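Endo-1,4-beta-xylanase (Pseudoalteromonas haloplanktis, PDB 1H12) hydrolyses internal beta-1,4 linkages of xylan as a cold-adapted glycoside hydrolase of family 8, and may also act on beta-glucans such as cellulose. Local coordinates at residues M24-I29 against F364-W369; Q31-T36 against L388-V393; V121-L126 against V134-E139. All blocks are in the same frame, centred on the assembly; numbering follows the deposited sequence.

Contact 1: residues M24-I29 against F364-W369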
ATOM      1  N   MET A  24     -18.679   9.317 -10.601  1.00 14.10           N
ATOM      2  CA  MET A  24     -18.054  10.158 -11.591  1.00 15.34           C
ATOM      3  C   MET A  24     -18.645   9.900 -12.985  1.00 16.49           C
ATOM      4  O   MET A  24     -18.144  10.421 -13.948  1.00 19.40           O
ATOM      5  CB  MET A  24     -16.529   9.918 -11.604  1.00 14.73           C
ATOM      6  CG  MET A  24     -15.874  10.332 -10.295  1.00 14.87           C
ATOM      7  SD  MET A  24     -16.198  12.051  -9.809  1.00 20.85           S
ATOM      8  CE  MET A  24     -15.377  12.879 -10.930  1.00 24.95           C
ATOM      9  N   GLY A  25     -19.665   9.091 -13.068  1.00 16.27           N
ATOM     10  CA  GLY A  25     -20.395   8.896 -14.343  1.00 17.38           C
ATOM     11  C   GLY A  25     -19.787   7.943 -15.309  1.00 17.91           C
ATOM     12  O   GLY A  25     -20.151   7.927 -16.515  1.00 19.80           O
ATOM     13  N   LYS A  26     -18.858   7.090 -14.840  1.00 16.18           N
ATOM     14  CA  LYS A  26     -18.208   6.184 -15.723  1.00 17.06           C
ATOM     15  C   LYS A  26     -19.050   4.944 -15.980  1.00 17.14           C
ATOM     16  O   LYS A  26     -19.900   4.569 -15.175  1.00 19.61           O
ATOM     17  CB  LYS A  26     -16.816   5.771 -15.161  1.00 15.81           C
ATOM     18  CG  LYS A  26     -15.950   6.943 -14.936  1.00 15.95           C
ATOM     19  CD  LYS A  26     -15.893   7.970 -16.078  1.00 18.15           C
ATOM     20  CE  LYS A  26     -14.972   9.135 -15.770  1.00 18.54           C
ATOM     21  NZ  LYS A  26     -15.064  10.227 -16.848  1.00 21.49           N
ATOM     22  N   THR A  27     -18.789   4.303 -17.085  1.00 20.13           N
ATOM     23  CA  THR A  27     -19.495   3.084 -17.442  1.00 21.49           C
ATOM     24  C   THR A  27     -18.507   1.924 -17.631  1.00 19.59           C
ATOM     25  O   THR A  27     -17.285   2.141 -17.728  1.00 20.24           O
ATOM     26  CB  THR A  27     -20.308   3.309 -18.814  1.00 23.11           C
ATOM     27  OG1 THR A  27     -19.360   3.692 -19.817  1.00 27.18           O
ATOM     28  CG2 THR A  27     -21.134   4.460 -18.719  1.00 27.64           C
ATOM     29  N   ASN A  28     -19.037   0.729 -17.717  1.00 19.19           N
ATOM     30  CA  ASN A  28     -18.208  -0.474 -17.884  1.00 19.62           C
ATOM     31  C   ASN A  28     -17.122  -0.564 -16.815  1.00 17.83           C
ATOM     32  O   ASN A  28     -15.962  -0.973 -17.107  1.00 19.32           O
ATOM     33  CB  ASN A  28     -17.442  -0.508 -19.244  1.00 21.58           C
ATOM     34  N   ILE A  29     -17.500  -0.168 -15.598  1.00 16.60           N
ATOM     35  CA  ILE A  29     -16.525  -0.099 -14.532  1.00 14.46           C
ATOM     36  C   ILE A  29     -15.972  -1.464 -14.158  1.00 14.49           C
ATOM     37  O   ILE A  29     -14.749  -1.662 -14.060  1.00 14.36           O
ATOM     38  CB  ILE A  29     -17.179   0.558 -13.319  1.00 14.02           C
ATOM     39  CG1 ILE A  29     -17.596   2.017 -13.628  1.00 14.66           C
ATOM     40  CG2 ILE A  29     -16.266   0.482 -12.114  1.00 14.57           C
ATOM     41  CD1 ILE A  29     -18.583   2.596 -12.703  1.00 15.71           C
ATOM     42  N   PHE A 364      -8.610  15.025 -10.868  1.00 12.79           N
ATOM     43  CA  PHE A 364      -7.745  13.920 -10.451  1.00 12.10           C
ATOM     44  C   PHE A 364      -8.372  12.588 -10.876  1.00 11.41           C
ATOM     45  O   PHE A 364      -7.664  11.687 -11.308  1.00 12.06           O
ATOM     46  CB  PHE A 364      -7.426  13.944  -8.985  1.00 11.59           C
ATOM     47  CG  PHE A 364      -6.382  14.984  -8.591  1.00 11.03           C
ATOM     48  CD1 PHE A 364      -5.047  14.638  -8.630  1.00 10.73           C
ATOM     49  CD2 PHE A 364      -6.738  16.265  -8.247  1.00 11.62           C
ATOM     50  CE1 PHE A 364      -4.073  15.583  -8.324  1.00 11.00           C
ATOM     51  CE2 PHE A 364      -5.760  17.225  -7.945  1.00 12.07           C
ATOM     52  CZ  PHE A 364      -4.431  16.849  -8.020  1.00 11.36           C
ATOM     53  N   PHE A 365      -9.690  12.456 -10.789  1.00 10.86           N
ATOM     54  CA  PHE A 365     -10.256  11.194 -11.151  1.00 11.27           C
ATOM     55  C   PHE A 365     -10.113  10.927 -12.655  1.00 12.14           C
ATOM     56  O   PHE A 365      -9.743   9.828 -13.089  1.00 12.59           O
ATOM     57  CB  PHE A 365     -11.725  11.060 -10.758  1.00 11.25           C
ATOM     58  CG  PHE A 365     -12.208   9.666 -10.987  1.00 11.90           C
ATOM     59  CD1 PHE A 365     -11.953   8.687 -10.045  1.00 13.37           C
ATOM     60  CD2 PHE A 365     -12.821   9.282 -12.168  1.00 13.39           C
ATOM     61  CE1 PHE A 365     -12.304   7.378 -10.290  1.00 15.02           C
ATOM     62  CE2 PHE A 365     -13.178   7.949 -12.376  1.00 15.57           C
ATOM     63  CZ  PHE A 365     -12.904   7.024 -11.434  1.00 15.13           C
ATOM     64  N   ASN A 366     -10.423  11.950 -13.463  1.00 13.54           N
ATOM     65  CA  ASN A 366     -10.323  11.765 -14.908  1.00 14.73           C
ATOM     66  C   ASN A 366      -8.913  11.550 -15.390  1.00 14.27           C
ATOM     67  O   ASN A 366      -8.675  10.785 -16.331  1.00 16.23           O
ATOM     68  CB  ASN A 366     -11.094  12.871 -15.638  1.00 16.54           C
ATOM     69  CG  ASN A 366     -12.605  12.596 -15.512  1.00 19.60           C
ATOM     70  OD1 ASN A 366     -13.022  11.583 -15.952  1.00 26.44           O
ATOM     71  ND2 ASN A 366     -13.328  13.392 -14.815  1.00 26.54           N
ATOM     72  N   GLU A 367      -7.930  12.159 -14.738  1.00 13.85           N
ATOM     73  CA  GLU A 367      -6.536  11.922 -15.087  1.00 14.23           C
ATOM     74  C   GLU A 367      -6.161  10.467 -14.840  1.00 14.65           C
ATOM     75  O   GLU A 367      -5.279   9.944 -15.536  1.00 17.72           O
ATOM     76  CB  GLU A 367      -5.594  12.840 -14.347  1.00 15.05           C
ATOM     77  CG  GLU A 367      -5.726  14.246 -14.879  1.00 17.80           C
ATOM     78  CD  GLU A 367      -4.797  15.226 -14.259  1.00 27.62           C
ATOM     79  OE1 GLU A 367      -3.807  14.728 -13.635  1.00 33.07           O
ATOM     80  OE2 GLU A 367      -5.034  16.494 -14.460  1.00 29.31           O
ATOM     81  N   PHE A 368      -6.745   9.839 -13.842  1.00 12.11           N
ATOM     82  CA  PHE A 368      -6.520   8.405 -13.591  1.00 11.30           C
ATOM     83  C   PHE A 368      -7.310   7.518 -14.561  1.00 11.41           C
ATOM     84  O   PHE A 368      -6.775   6.592 -15.132  1.00 11.98           O
ATOM     85  CB  PHE A 368      -6.894   8.072 -12.150  1.00 11.70           C
ATOM     86  CG  PHE A 368      -7.011   6.608 -11.858  1.00 10.37           C
ATOM     87  CD1 PHE A 368      -5.907   5.771 -11.808  1.00 11.30           C
ATOM     88  CD2 PHE A 368      -8.226   6.036 -11.654  1.00 12.63           C
ATOM     89  CE1 PHE A 368      -5.971   4.442 -11.579  1.00 11.38           C
ATOM     90  CE2 PHE A 368      -8.323   4.666 -11.431  1.00 13.86           C
ATOM     91  CZ  PHE A 368      -7.204   3.880 -11.380  1.00 13.51           C
ATOM     92  N   TRP A 369      -8.579   7.811 -14.735  1.00 12.47           N
ATOM     93  CA  TRP A 369      -9.458   6.952 -15.490  1.00 12.07           C
ATOM     94  C   TRP A 369      -9.132   6.959 -16.989  1.00 13.56           C
ATOM     95  O   TRP A 369      -9.419   5.966 -17.685  1.00 14.38           O
ATOM     96  CB  TRP A 369     -10.918   7.362 -15.274  1.00 13.65           C
ATOM     97  CG  TRP A 369     -11.946   6.322 -15.657  1.00 13.94           C
ATOM     98  CD1 TRP A 369     -12.730   6.314 -16.748  1.00 16.00           C
ATOM     99  CD2 TRP A 369     -12.225   5.129 -14.948  1.00 13.87           C
ATOM    100  NE1 TRP A 369     -13.513   5.189 -16.744  1.00 15.91           N
ATOM    101  CE2 TRP A 369     -13.208   4.440 -15.661  1.00 14.32           C
ATOM    102  CE3 TRP A 369     -11.710   4.553 -13.774  1.00 14.42           C
ATOM    103  CZ2 TRP A 369     -13.764   3.287 -15.220  1.00 16.06           C
ATOM    104  CZ3 TRP A 369     -12.245   3.399 -13.330  1.00 15.10           C
ATOM    105  CH2 TRP A 369     -13.250   2.728 -14.072  1.00 16.62           C
TER
HETATM  106  O   HOH W   1     -16.166  12.436 -14.565  1.00 32.62           O
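Lys26 lies over the indole of Trp369 and ends on the amide of Asn366, bridging two residues that follow each other by three positions on helix 358-369. Its CG sits above one face of the indole, 3.7 Å from the centroid of the five-membered ring of Trp369 and 18° off the ring normal, a CH-pi contact displaced toward the NE1 rim. The bend of Lys26 at chi2 (-47°) directs CD across the indole, and CD and CE continue past CD1, the chain and the indole running in opposite directions. Beyond the ring, Lys26 NZ donates a short hydrogen bond of 2.6 Å to Asn366 OD1, approaching in the plane of the carbonyl.

Met24 packs on Phe365, one turn earlier on the helix than Trp369. Its CG stands over a face of Phe365, 4.0 Å from the centroid of that ring, while Met24 SD lies obliquely at 5.4 Å from the same centroid, a Met-aromatic contact. At the edge of the Phe365 ring, CE2 is 3.9 Å from Lys26 CG, which thus touches both aromatics. Ile29 adds a looser apolar contact, CG2 to Trp369 CH2 at 4.2 Å.

The second shell fixes the polar end. A water donates to Met24 O and accepts from Asn366 ND2 at 3.0 Å, with a weak bond from Lys26 NZ besides; ND2 also bonds Asn362 O, which helps to orient the amide with OD1 toward the lysine. Upstream, a Schellman motif with Gly25, at positive phi, as C-prime ends helix 20-23 just before Lys26.

The contact therefore packs the link between helices 20-23 and 29-40 against the last turns of helix 358-369, with Phe365 also touching helix 20-23 and Trp369 reaching Met390 of helix 379-392.

Contact 2: residues Q31-T36 against L388-V393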
ATOM      1  N   GLN A  31     -15.922  -4.231 -15.860  1.00 15.25           N
ATOM      2  CA  GLN A  31     -15.121  -4.799 -16.944  1.00 15.31           C
ATOM      3  C   GLN A  31     -13.703  -4.233 -16.900  1.00 14.90           C
ATOM      4  O   GLN A  31     -12.744  -4.972 -17.120  1.00 15.56           O
ATOM      5  CB  GLN A  31     -15.735  -4.581 -18.365  1.00 18.58           C
ATOM      6  N   LYS A  32     -13.567  -2.944 -16.643  1.00 14.47           N
ATOM      7  CA  LYS A  32     -12.240  -2.322 -16.604  1.00 14.76           C
ATOM      8  C   LYS A  32     -11.431  -2.875 -15.421  1.00 13.61           C
ATOM      9  O   LYS A  32     -10.218  -3.150 -15.577  1.00 13.31           O
ATOM     10  CB  LYS A  32     -12.360  -0.812 -16.505  1.00 16.53           C
ATOM     11  CG  LYS A  32     -11.060  -0.103 -16.620  1.00 17.30           C
ATOM     12  CD  LYS A  32     -11.257   1.373 -16.935  1.00 22.02           C
ATOM     13  CE  LYS A  32      -9.999   2.103 -16.908  1.00 24.16           C
ATOM     14  NZ  LYS A  32     -10.168   3.453 -17.420  1.00 28.09           N
ATOM     15  N   VAL A  33     -12.070  -3.038 -14.274  1.00 12.29           N
ATOM     16  CA  VAL A  33     -11.391  -3.642 -13.113  1.00 11.67           C
ATOM     17  C   VAL A  33     -10.929  -5.054 -13.449  1.00 11.26           C
ATOM     18  O   VAL A  33      -9.803  -5.437 -13.169  1.00 11.88           O
ATOM     19  CB  VAL A  33     -12.353  -3.693 -11.926  1.00 13.15           C
ATOM     20  CG1 VAL A  33     -11.724  -4.406 -10.763  1.00 14.61           C
ATOM     21  CG2 VAL A  33     -12.741  -2.265 -11.483  1.00 13.81           C
ATOM     22  N   ASN A  34     -11.819  -5.838 -14.024  1.00 12.21           N
ATOM     23  CA  ASN A  34     -11.509  -7.207 -14.361  1.00 12.91           C
ATOM     24  C   ASN A  34     -10.392  -7.322 -15.393  1.00 12.55           C
ATOM     25  O   ASN A  34      -9.498  -8.167 -15.241  1.00 12.88           O
ATOM     26  CB  ASN A  34     -12.779  -7.914 -14.919  1.00 15.18           C
ATOM     27  CG  ASN A  34     -13.886  -8.046 -13.905  1.00 17.94           C
ATOM     28  OD1 ASN A  34     -13.701  -7.868 -12.728  1.00 18.21           O
ATOM     29  ND2 ASN A  34     -15.083  -8.402 -14.401  1.00 18.08           N
ATOM     30  N   SER A  35     -10.440  -6.477 -16.410  1.00 12.73           N
ATOM     31  CA  SER A  35      -9.337  -6.553 -17.394  0.50 13.13           C
ATOM     32  C   SER A  35      -8.000  -6.099 -16.802  1.00 11.81           C
ATOM     33  O   SER A  35      -6.967  -6.583 -17.214  1.00 12.29           O
ATOM     34  CB  SER A  35      -9.671  -5.703 -18.651  0.50 15.87           C
ATOM     35  OG  SER A  35      -9.755  -4.341 -18.352  0.50 20.21           O
ATOM     36  N   THR A  36      -8.031  -5.165 -15.864  1.00 11.24           N
ATOM     37  CA  THR A  36      -6.816  -4.718 -15.196  1.00  9.90           C
ATOM     38  C   THR A  36      -6.182  -5.948 -14.504  1.00  9.61           C
ATOM     39  O   THR A  36      -4.980  -6.191 -14.655  1.00  9.83           O
ATOM     40  CB  THR A  36      -7.115  -3.618 -14.233  1.00 10.77           C
ATOM     41  OG1 THR A  36      -7.611  -2.441 -14.949  1.00 12.51           O
ATOM     42  CG2 THR A  36      -5.926  -3.184 -13.460  1.00 10.54           C
ATOM     43  N   LEU A 388      -4.396  -1.602  -7.340  1.00  7.88           N
ATOM     44  CA  LEU A 388      -5.055  -1.306  -6.074  1.00  7.53           C
ATOM     45  C   LEU A 388      -6.082  -0.189  -6.223  1.00  7.97           C
ATOM     46  O   LEU A 388      -7.191  -0.297  -5.695  1.00  8.29           O
ATOM     47  CB  LEU A 388      -4.017  -0.935  -5.007  1.00  8.30           C
ATOM     48  CG  LEU A 388      -3.107  -2.053  -4.555  1.00  9.46           C
ATOM     49  CD1 LEU A 388      -2.044  -1.471  -3.629  1.00 11.68           C
ATOM     50  CD2 LEU A 388      -3.854  -3.136  -3.849  1.00 12.93           C
ATOM     51  N   ALA A 389      -5.726   0.859  -6.946  1.00  8.06           N
ATOM     52  CA  ALA A 389      -6.639   1.977  -7.108  1.00  7.84           C
ATOM     53  C   ALA A 389      -7.924   1.547  -7.866  1.00  8.35           C
ATOM     54  O   ALA A 389      -9.015   1.990  -7.543  1.00  8.88           O
ATOM     55  CB  ALA A 389      -5.967   3.090  -7.849  1.00  8.75           C
ATOM     56  N   MET A 390      -7.761   0.701  -8.893  1.00  8.27           N
ATOM     57  CA  MET A 390      -8.911   0.220  -9.607  1.00  8.79           C
ATOM     58  C   MET A 390      -9.903  -0.456  -8.682  1.00  9.38           C
ATOM     59  O   MET A 390     -11.124  -0.299  -8.851  1.00 10.55           O
ATOM     60  CB  MET A 390      -8.516  -0.710 -10.768  1.00 10.65           C
ATOM     61  CG  MET A 390      -8.093  -0.002 -12.034  1.00 12.30           C
ATOM     62  SD  MET A 390      -9.345   1.099 -12.716  1.00 14.77           S
ATOM     63  CE  MET A 390     -10.421   0.150 -12.753  1.00 17.52           C
ATOM     64  N   LEU A 391      -9.422  -1.228  -7.698  1.00  8.51           N
ATOM     65  CA  LEU A 391     -10.261  -1.819  -6.710  1.00  8.78           C
ATOM     66  C   LEU A 391     -10.924  -0.765  -5.801  1.00  8.72           C
ATOM     67  O   LEU A 391     -12.148  -0.814  -5.541  1.00  9.29           O
ATOM     68  CB  LEU A 391      -9.489  -2.843  -5.863  1.00  9.31           C
ATOM     69  CG  LEU A 391      -8.883  -3.954  -6.672  1.00 10.56           C
ATOM     70  CD1 LEU A 391      -7.882  -4.710  -5.807  1.00 11.85           C
ATOM     71  CD2 LEU A 391      -9.954  -4.907  -7.195  1.00 12.06           C
ATOM     72  N   HIS A 392     -10.134   0.184  -5.321  1.00  7.90           N
ATOM     73  CA  HIS A 392     -10.625   1.191  -4.433  1.00  8.19           C
ATOM     74  C   HIS A 392     -11.682   2.093  -5.013  1.00  8.87           C
ATOM     75  O   HIS A 392     -12.530   2.576  -4.259  1.00 10.35           O
ATOM     76  CB  HIS A 392      -9.476   2.069  -3.931  1.00  7.99           C
ATOM     77  CG  HIS A 392      -8.687   1.471  -2.820  1.00  7.69           C
ATOM     78  ND1 HIS A 392      -9.241   1.227  -1.592  1.00  8.49           N
ATOM     79  CD2 HIS A 392      -7.377   1.105  -2.774  1.00  8.00           C
ATOM     80  CE1 HIS A 392      -8.276   0.706  -0.826  1.00  8.42           C
ATOM     81  NE2 HIS A 392      -7.133   0.627  -1.511  1.00  8.66           N
ATOM     82  N   VAL A 393     -11.604   2.369  -6.300  1.00  8.90           N
ATOM     83  CA  VAL A 393     -12.521   3.347  -6.923  1.00  9.53           C
ATOM     84  C   VAL A 393     -13.736   2.708  -7.552  1.00 10.54           C
ATOM     85  O   VAL A 393     -14.580   3.407  -8.115  1.00 12.40           O
ATOM     86  CB  VAL A 393     -11.805   4.261  -7.948  1.00  9.92           C
ATOM     87  CG1 VAL A 393     -10.615   4.954  -7.346  1.00 10.64           C
ATOM     88  CG2 VAL A 393     -11.466   3.548  -9.237  1.00 11.74           C
TER
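Lys32 and Met390 meet beside the indole of Trp369, the flat group that both touch: Lys32 makes a cation-pi contact with this ring and Met390 packs on it. Between the two helices the interface is aliphatic. Met390 joins three of the four residue pairs and has the largest buried surface. Its chain bends at chi2 and again at chi3 (-53°), which brings CE to 3.6 Å from Val33 CG2 and 3.9 Å from Lys32 CG. The modelled SD-CE bond is short, so both separations are approximate. Further along, Met390 CG rests 3.8 Å from Thr36 OG1, and Leu391 CD2 touches Val33 CG1 at 4.0 Å, their side chains crossing at about a right angle.

Thr36 turns its buried hydroxyl back to its own helix, where it is satisfied by donating to Lys32 O at 2.8 Å. That carbonyl also accepts from Thr36 N and, in one of two conformers, from Ser35 OG.

The axes of the two segments run nearly antiparallel, 9.7 Å apart at closest approach. Helix 358-369 covers Met390 through Phe368 and Trp369, helix 342-351 packs on Ala389, and Leu90 touches both Val33 and Leu391, setting the pair within the helical body of the (alpha/alpha)6 fold.

Contact 3: residues V121-L126 against V134-E139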
ATOM      1  N   VAL A 121      10.376 -12.359   9.980  1.00  8.96           N
ATOM      2  CA  VAL A 121      10.046 -11.221   9.120  1.00  8.23           C
ATOM      3  C   VAL A 121      10.371 -11.583   7.669  1.00  8.33           C
ATOM      4  O   VAL A 121      11.074 -12.564   7.421  1.00  9.38           O
ATOM      5  CB  VAL A 121      10.713  -9.896   9.555  1.00  8.98           C
ATOM      6  CG1 VAL A 121      10.545  -9.695  11.076  1.00 10.81           C
ATOM      7  CG2 VAL A 121      12.158  -9.781   9.159  1.00  9.47           C
ATOM      8  N   TYR A 122       9.876 -10.791   6.747  1.00  7.84           N
ATOM      9  CA  TYR A 122       9.952 -11.116   5.328  1.00  7.38           C
ATOM     10  C   TYR A 122      10.973 -10.238   4.636  1.00  8.00           C
ATOM     11  O   TYR A 122      10.865  -8.999   4.613  1.00  8.17           O
ATOM     12  CB  TYR A 122       8.524 -11.005   4.715  1.00  8.41           C
ATOM     13  CG  TYR A 122       7.648 -12.178   5.112  1.00  8.02           C
ATOM     14  CD1 TYR A 122       7.286 -12.401   6.408  1.00  8.26           C
ATOM     15  CD2 TYR A 122       7.290 -13.122   4.164  1.00  8.10           C
ATOM     16  CE1 TYR A 122       6.605 -13.559   6.770  1.00  8.99           C
ATOM     17  CE2 TYR A 122       6.590 -14.247   4.491  1.00  8.75           C
ATOM     18  CZ  TYR A 122       6.268 -14.504   5.812  1.00  8.80           C
ATOM     19  OH  TYR A 122       5.659 -15.681   6.132  1.00 10.32           O
ATOM     20  N   ALA A 123      11.983 -10.883   4.088  1.00  7.92           N
ATOM     21  CA  ALA A 123      13.098 -10.206   3.407  1.00  8.04           C
ATOM     22  C   ALA A 123      12.576  -9.367   2.251  1.00  8.16           C
ATOM     23  O   ALA A 123      11.914  -9.878   1.355  1.00  8.14           O
ATOM     24  CB  ALA A 123      14.027 -11.277   2.880  1.00  8.48           C
ATOM     25  N   TRP A 124      12.905  -8.083   2.265  1.00  7.98           N
ATOM     26  CA  TRP A 124      12.258  -7.157   1.352  1.00  7.55           C
ATOM     27  C   TRP A 124      12.683  -7.295  -0.085  1.00  7.72           C
ATOM     28  O   TRP A 124      11.936  -6.911  -0.969  1.00  8.43           O
ATOM     29  CB  TRP A 124      12.353  -5.716   1.819  1.00  8.48           C
ATOM     30  CG  TRP A 124      13.610  -4.998   1.448  1.00  9.94           C
ATOM     31  CD1 TRP A 124      14.791  -4.971   2.117  1.00 11.47           C
ATOM     32  CD2 TRP A 124      13.787  -4.136   0.302  1.00 10.10           C
ATOM     33  NE1 TRP A 124      15.665  -4.127   1.478  1.00 12.72           N
ATOM     34  CE2 TRP A 124      15.057  -3.602   0.366  1.00 11.45           C
ATOM     35  CE3 TRP A 124      12.965  -3.754  -0.746  1.00 12.69           C
ATOM     36  CZ2 TRP A 124      15.534  -2.674  -0.570  1.00 14.08           C
ATOM     37  CZ3 TRP A 124      13.408  -2.879  -1.671  1.00 16.36           C
ATOM     38  CH2 TRP A 124      14.694  -2.322  -1.575  1.00 15.96           C
ATOM     39  N   LYS A 125      13.904  -7.793  -0.307  1.00  7.83           N
ATOM     40  CA  LYS A 125      14.465  -7.870  -1.651  1.00  8.30           C
ATOM     41  C   LYS A 125      15.107  -9.213  -1.933  1.00  7.97           C
ATOM     42  O   LYS A 125      16.093  -9.592  -1.274  1.00  8.82           O
ATOM     43  CB  LYS A 125      15.491  -6.770  -1.887  1.00  9.42           C
ATOM     44  CG  LYS A 125      15.933  -6.650  -3.308  1.00 11.74           C
ATOM     45  CD  LYS A 125      17.099  -5.664  -3.532  1.00 16.48           C
ATOM     46  CE  LYS A 125      16.641  -4.308  -3.494  1.00 20.56           C
ATOM     47  NZ  LYS A 125      17.937  -3.452  -3.886  1.00 25.31           N
ATOM     48  N   LEU A 126      14.519  -9.920  -2.876  1.00  7.91           N
ATOM     49  CA  LEU A 126      15.023 -11.172  -3.433  1.00  8.21           C
ATOM     50  C   LEU A 126      15.420 -10.915  -4.880  1.00  8.11           C
ATOM     51  O   LEU A 126      14.937  -9.991  -5.518  1.00  8.72           O
ATOM     52  CB  LEU A 126      13.962 -12.259  -3.382  1.00  8.89           C
ATOM     53  CG  LEU A 126      13.823 -13.096  -2.091  1.00 10.22           C
ATOM     54  CD1 LEU A 126      13.735 -12.376  -0.847  1.00 10.12           C
ATOM     55  CD2 LEU A 126      12.628 -14.001  -2.285  1.00 12.03           C
ATOM     56  N   VAL A 134      16.283 -18.438  -6.742  1.00  8.12           N
ATOM     57  CA  VAL A 134      15.990 -17.324  -5.877  1.00  8.43           C
ATOM     58  C   VAL A 134      16.923 -17.248  -4.679  1.00  8.59           C
ATOM     59  O   VAL A 134      17.340 -18.269  -4.123  1.00  9.47           O
ATOM     60  CB  VAL A 134      14.525 -17.389  -5.439  1.00  9.57           C
ATOM     61  CG1 VAL A 134      14.196 -18.535  -4.516  1.00 11.17           C
ATOM     62  CG2 VAL A 134      14.036 -16.074  -4.917  1.00 12.71           C
ATOM     63  N   TYR A 135      17.254 -16.019  -4.269  1.00  8.63           N
ATOM     64  CA  TYR A 135      18.040 -15.798  -3.059  1.00  9.54           C
ATOM     65  C   TYR A 135      17.698 -14.448  -2.504  1.00  9.22           C
ATOM     66  O   TYR A 135      17.149 -13.569  -3.174  1.00  9.26           O
ATOM     67  CB  TYR A 135      19.568 -15.908  -3.331  1.00 10.89           C
ATOM     68  CG  TYR A 135      20.131 -14.756  -4.111  1.00 10.31           C
ATOM     69  CD1 TYR A 135      19.934 -14.657  -5.486  1.00 11.22           C
ATOM     70  CD2 TYR A 135      20.808 -13.716  -3.488  1.00 12.04           C
ATOM     71  CE1 TYR A 135      20.413 -13.557  -6.201  1.00 11.59           C
ATOM     72  CE2 TYR A 135      21.316 -12.661  -4.178  1.00 11.90           C
ATOM     73  CZ  TYR A 135      21.132 -12.563  -5.546  1.00 12.32           C
ATOM     74  OH  TYR A 135      21.583 -11.462  -6.264  1.00 14.48           O
ATOM     75  N   LYS A 136      17.978 -14.292  -1.227  1.00  9.55           N
ATOM     76  CA  LYS A 136      17.722 -13.030  -0.519  1.00  9.58           C
ATOM     77  C   LYS A 136      18.889 -12.075  -0.684  1.00 10.35           C
ATOM     78  O   LYS A 136      20.050 -12.382  -0.366  1.00 11.90           O
ATOM     79  CB  LYS A 136      17.526 -13.291   0.979  1.00 10.13           C
ATOM     80  CG  LYS A 136      16.334 -14.195   1.278  1.00 10.08           C
ATOM     81  CD  LYS A 136      16.114 -14.457   2.741  1.00 10.14           C
ATOM     82  CE  LYS A 136      14.840 -15.234   3.039  1.00 11.79           C
ATOM     83  NZ  LYS A 136      14.972 -16.660   2.559  1.00 13.72           N
ATOM     84  N   VAL A 137      18.596 -10.918  -1.216  1.00  9.92           N
ATOM     85  CA  VAL A 137      19.586  -9.826  -1.349  1.00 10.32           C
ATOM     86  C   VAL A 137      19.695  -9.079  -0.046  1.00 10.86           C
ATOM     87  O   VAL A 137      20.803  -8.725   0.405  1.00 12.80           O
ATOM     88  CB  VAL A 137      19.225  -8.894  -2.508  1.00 11.58           C
ATOM     89  CG1 VAL A 137      20.218  -7.736  -2.596  1.00 13.69           C
ATOM     90  CG2 VAL A 137      19.148  -9.630  -3.842  1.00 12.77           C
ATOM     91  N   ASP A 138      18.555  -8.757   0.548  1.00 10.50           N
ATOM     92  CA  ASP A 138      18.486  -7.992   1.802  1.00 10.62           C
ATOM     93  C   ASP A 138      17.425  -8.677   2.646  1.00 10.23           C
ATOM     94  O   ASP A 138      16.260  -8.757   2.265  1.00 10.59           O
ATOM     95  CB  ASP A 138      18.193  -6.557   1.526  1.00 12.47           C
ATOM     96  CG  ASP A 138      18.324  -5.655   2.718  1.00 14.23           C
ATOM     97  OD1 ASP A 138      18.257  -6.131   3.869  1.00 13.62           O
ATOM     98  OD2 ASP A 138      18.404  -4.399   2.522  1.00 15.88           O
ATOM     99  N   GLU A 139      17.833  -9.211   3.788  1.00 10.42           N
ATOM    100  CA  GLU A 139      16.965  -9.895   4.725  1.00 10.22           C
ATOM    101  C   GLU A 139      16.113  -8.952   5.568  1.00 10.43           C
ATOM    102  O   GLU A 139      15.158  -9.401   6.191  1.00 11.03           O
ATOM    103  CB  GLU A 139      17.756 -10.738   5.676  1.00 11.72           C
ATOM    104  CG  GLU A 139      18.511 -11.900   5.030  1.00 13.02           C
ATOM    105  CD  GLU A 139      19.388 -12.652   6.049  1.00 14.10           C
ATOM    106  OE1 GLU A 139      19.933 -11.998   6.941  1.00 17.72           O
ATOM    107  OE2 GLU A 139      19.524 -13.844   5.996  1.00 16.95           O
TER
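Leu126, with the largest surface buried here, spreads its two methyls over the neighbouring strand. CD2 touches Val134 CG2 at 3.6 Å, and CD1 reaches Lys136 CG at 3.8 Å, with the leucine and lysine side by side and pointing the same way. Its backbone adds a CA-H...O contact, CA to Tyr135 O at 3.2 Å. The far end of Lys136 is held by Tyr106 O.

Asp138 and Lys125 occupy the other face as a hydrogen-bonded pair. Asp138 OD2 receives the indole N-H of Trp124, NE1 to OD2 2.9 Å; the oxygen lies in the ring plane, at the edge, whereas the indole nitrogen stands above the carboxylate plane. Asp138 OD1 takes the backbone N-H of Gly140, so both oxygens are engaged. One face of the indole carries Lys125 CB, over its centre, and Lys125 CD packs against Val137 CG1 at 3.9 Å.

Lys125 O accepts two amides, Val137 N at 2.8 Å and the straighter Asp138 N at 3.2 Å. One residue thus faces two, and with the helix-like backbone of Val137 (phi -82°, psi -46°) this is a classic beta bulge, set in an antiparallel beta hairpin at the outer margin of the five-stranded sheet.

How the contacts relate
Contacts 1 and 2 bind the N-terminal part of the chain to its C-terminal helices; they adjoin through Trp369, and helices 358-369 and 379-392 follow each other in the chain. Contact 2 is the buried one, helix on helix and almost wholly aliphatic across the interface, whereas contacts 1 and 3 are partly buried. Contact 1, farther out, sets a loop against a helix and mixes aromatic packing with a lysine-amide bond and a bridging water. Contact 3 holds a separate element, a hairpin whose centre is about 37 Å from that of contact 1 and across the middle of the chain; close in sequence, it combines backbone bonds and an indole-carboxylate bond with leucine packing.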